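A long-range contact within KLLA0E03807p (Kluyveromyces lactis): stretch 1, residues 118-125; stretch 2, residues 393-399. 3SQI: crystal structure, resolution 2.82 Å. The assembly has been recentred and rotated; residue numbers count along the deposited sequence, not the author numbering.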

# COMPACT_ATOMS: atom_id res chain seq x y z
N TRP A 118 5.89 -5.12 16.35
CA TRP A 118 7.22 -5.64 16.06
C TRP A 118 7.90 -6.12 17.34
O TRP A 118 8.56 -7.16 17.34
CB TRP A 118 8.09 -4.59 15.37
CG TRP A 118 7.78 -4.38 13.91
CD1 TRP A 118 7.11 -3.33 13.35
CD2 TRP A 118 8.12 -5.26 12.83
NE1 TRP A 118 7.02 -3.50 11.99
CE2 TRP A 118 7.63 -4.67 11.64
CE3 TRP A 118 8.80 -6.48 12.75
CZ2 TRP A 118 7.80 -5.27 10.40
CZ3 TRP A 118 8.96 -7.07 11.51
CH2 TRP A 118 8.46 -6.47 10.35
N ASN A 119 7.72 -5.38 18.43
CA ASN A 119 8.43 -5.67 19.68
C ASN A 119 8.19 -7.09 20.16
O ASN A 119 7.06 -7.46 20.51
CB ASN A 119 8.01 -4.66 20.76
CG ASN A 119 8.66 -4.93 22.11
OD1 ASN A 119 9.62 -5.69 22.22
ND2 ASN A 119 8.12 -4.29 23.14
N PRO A 120 9.26 -7.89 20.19
CA PRO A 120 9.19 -9.33 20.46
C PRO A 120 8.80 -9.62 21.89
O PRO A 120 8.19 -10.67 22.15
CB PRO A 120 10.62 -9.80 20.18
CG PRO A 120 11.45 -8.61 20.45
CD PRO A 120 10.65 -7.45 19.96
N SER A 121 9.12 -8.73 22.82
CA SER A 121 8.72 -8.94 24.20
C SER A 121 7.65 -7.95 24.64
O SER A 121 7.92 -6.77 24.89
CB SER A 121 9.93 -8.89 25.14
OG SER A 121 10.80 -7.82 24.81
N THR A 122 6.42 -8.44 24.75
CA THR A 122 5.32 -7.64 25.24
C THR A 122 4.87 -8.26 26.55
O THR A 122 4.21 -9.30 26.56
CB THR A 122 4.15 -7.64 24.25
OG1 THR A 122 3.86 -8.99 23.87
CG2 THR A 122 4.48 -6.81 22.99
N ASP A 123 5.22 -7.60 27.65
CA ASP A 123 4.95 -8.13 28.98
C ASP A 123 3.53 -7.83 29.44
O ASP A 123 2.85 -8.69 30.00
CB ASP A 123 5.96 -7.56 29.98
CG ASP A 123 7.35 -7.44 29.38
OD1 ASP A 123 8.09 -8.44 29.39
OD2 ASP A 123 7.70 -6.34 28.91
N SER A 124 3.09 -6.60 29.18
CA SER A 124 1.79 -6.14 29.62
C SER A 124 0.67 -6.91 28.93
O SER A 124 -0.50 -6.78 29.29
CB SER A 124 1.64 -4.64 29.31
OG SER A 124 2.84 -3.95 29.62
N LEU A 125 1.03 -7.74 27.96
CA LEU A 125 0.05 -8.49 27.20
C LEU A 125 -0.12 -9.86 27.86
O LEU A 125 0.76 -10.72 27.76
CB LEU A 125 0.55 -8.67 25.76
CG LEU A 125 -0.39 -9.08 24.63
CD1 LEU A 125 -1.12 -10.38 24.94
CD2 LEU A 125 -1.37 -7.97 24.30
N GLN A 393 7.27 5.31 21.17
CA GLN A 393 5.84 5.03 21.10
C GLN A 393 5.39 3.65 21.62
O GLN A 393 4.21 3.31 21.50
CB GLN A 393 5.31 5.26 19.68
CG GLN A 393 4.70 6.63 19.47
CD GLN A 393 4.65 7.02 18.01
OE1 GLN A 393 4.31 6.21 17.15
NE2 GLN A 393 5.03 8.26 17.72
N LEU A 394 6.30 2.86 22.18
CA LEU A 394 5.92 1.54 22.70
C LEU A 394 5.84 1.50 24.23
O LEU A 394 6.56 2.22 24.92
CB LEU A 394 6.81 0.41 22.15
CG LEU A 394 8.33 0.55 21.97
CD1 LEU A 394 8.95 1.14 23.20
CD2 LEU A 394 8.97 -0.78 21.64
N ILE A 395 4.94 0.67 24.76
CA ILE A 395 4.66 0.64 26.19
C ILE A 395 5.44 -0.43 26.99
O ILE A 395 5.25 -0.56 28.20
CB ILE A 395 3.14 0.51 26.47
CG1 ILE A 395 2.53 -0.63 25.66
CG2 ILE A 395 2.43 1.81 26.11
CD1 ILE A 395 1.94 -0.16 24.36
N ASP A 396 6.30 -1.17 26.31
CA ASP A 396 7.28 -2.01 26.99
C ASP A 396 8.68 -1.70 26.46
O ASP A 396 9.02 -2.04 25.32
CB ASP A 396 6.97 -3.49 26.79
CG ASP A 396 5.91 -4.00 27.73
OD1 ASP A 396 6.04 -3.79 28.96
OD2 ASP A 396 4.94 -4.62 27.25
N LYS A 397 9.50 -1.08 27.30
CA LYS A 397 10.88 -0.80 26.93
C LYS A 397 11.63 -2.11 27.02
O LYS A 397 11.44 -2.87 27.97
CB LYS A 397 11.49 0.24 27.86
CG LYS A 397 11.82 -0.29 29.25
CD LYS A 397 11.71 0.79 30.33
CE LYS A 397 12.93 1.69 30.40
NZ LYS A 397 12.90 2.53 31.63
N THR A 398 12.47 -2.38 26.03
CA THR A 398 13.19 -3.64 25.99
C THR A 398 14.47 -3.59 26.83
O THR A 398 14.69 -2.64 27.59
CB THR A 398 13.52 -4.06 24.54
OG1 THR A 398 14.02 -2.94 23.80
CG2 THR A 398 12.26 -4.58 23.84
N GLY A 399 15.29 -4.63 26.72
CA GLY A 399 16.58 -4.65 27.40
C GLY A 399 17.48 -3.55 26.88
O GLY A 399 18.36 -3.07 27.59

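Two loop segments whose touching residues are at least 271 positions apart in the sequence of KLLA0E03807p meet without pairing as strands; neither has regular secondary structure across the contact, apart from Trp118, which lies in a helix and stays out of reach. Asn119 is the first residue to leave helical phi/psi, and from there the chain runs on past the second loop. The backbones keep a side chain's distance apart: the CA atoms of Thr122 and Asp396 lie 6.2 Å from each other, those of Ser121 and Thr398 7.2 Å. The contact is small, burying 321 Å² in all, and Asp396 contributes the largest share.

Asp396, buried, points its CA-to-CB bond toward the first stretch. Its chi1 of -82° (m) carries the carboxylate to the turn at Thr122 to Ser124, where OD2 gathers three hydrogen bonds. Asp123 N donates to Asp396 OD2 over 3.0 Å, but the bond is weak, bent to 133° at the hydrogen. Ser124 N reaches the same Asp396 OD2 at 3.3 Å; this bond is nearly straight, at 173°, yet also weak because it is long. The third comes from the Ser124 hydroxyl, OG to Asp396 OD2 at 3.2 Å: the m rotamer (chi1 -42°) places OG on the same acceptor as its own backbone N. One carboxylate oxygen thus binds two successive amides and a hydroxyl, tying the backbone of the turn to the second loop, and has a further hydrogen bond elsewhere in the structure.

The other carboxylate oxygen has a less favourable neighbour. Asp123 OD2 approaches Asp396 OD1 to 3.0 Å, two acceptors that form no hydrogen bond as modelled and bring like charges together. The CA-to-CB bond of Asp123 points sideways, but its m rotamer brings the end of the side chain nearer the second stretch.

Asn119 makes the other main side-chain contact. With chi1 at 177° (t), its amide reaches toward the second loop, where ND2 lies 3.3 Å from the carbonyl O of Asp396 and 3.9 Å from Leu394 CD2. Its OD1 accepts a hydrogen bond from Ser121 N at 3.1 Å, a link across Pro120 that helps hold the side chain in place. The same OD1 lies 3.3 Å from Thr398 CG2, a close polar-to-methyl contact. Thr398, at chi1 46° (p), also sets CG2 3.7 Å from Ser121 OG, so its methyl packs against both residues, while its OG1 is hydrogen-bonded to a residue just outside the stretches. Lys397, between Asp396 and Thr398, points its CA-to-CB bond away and makes no contact.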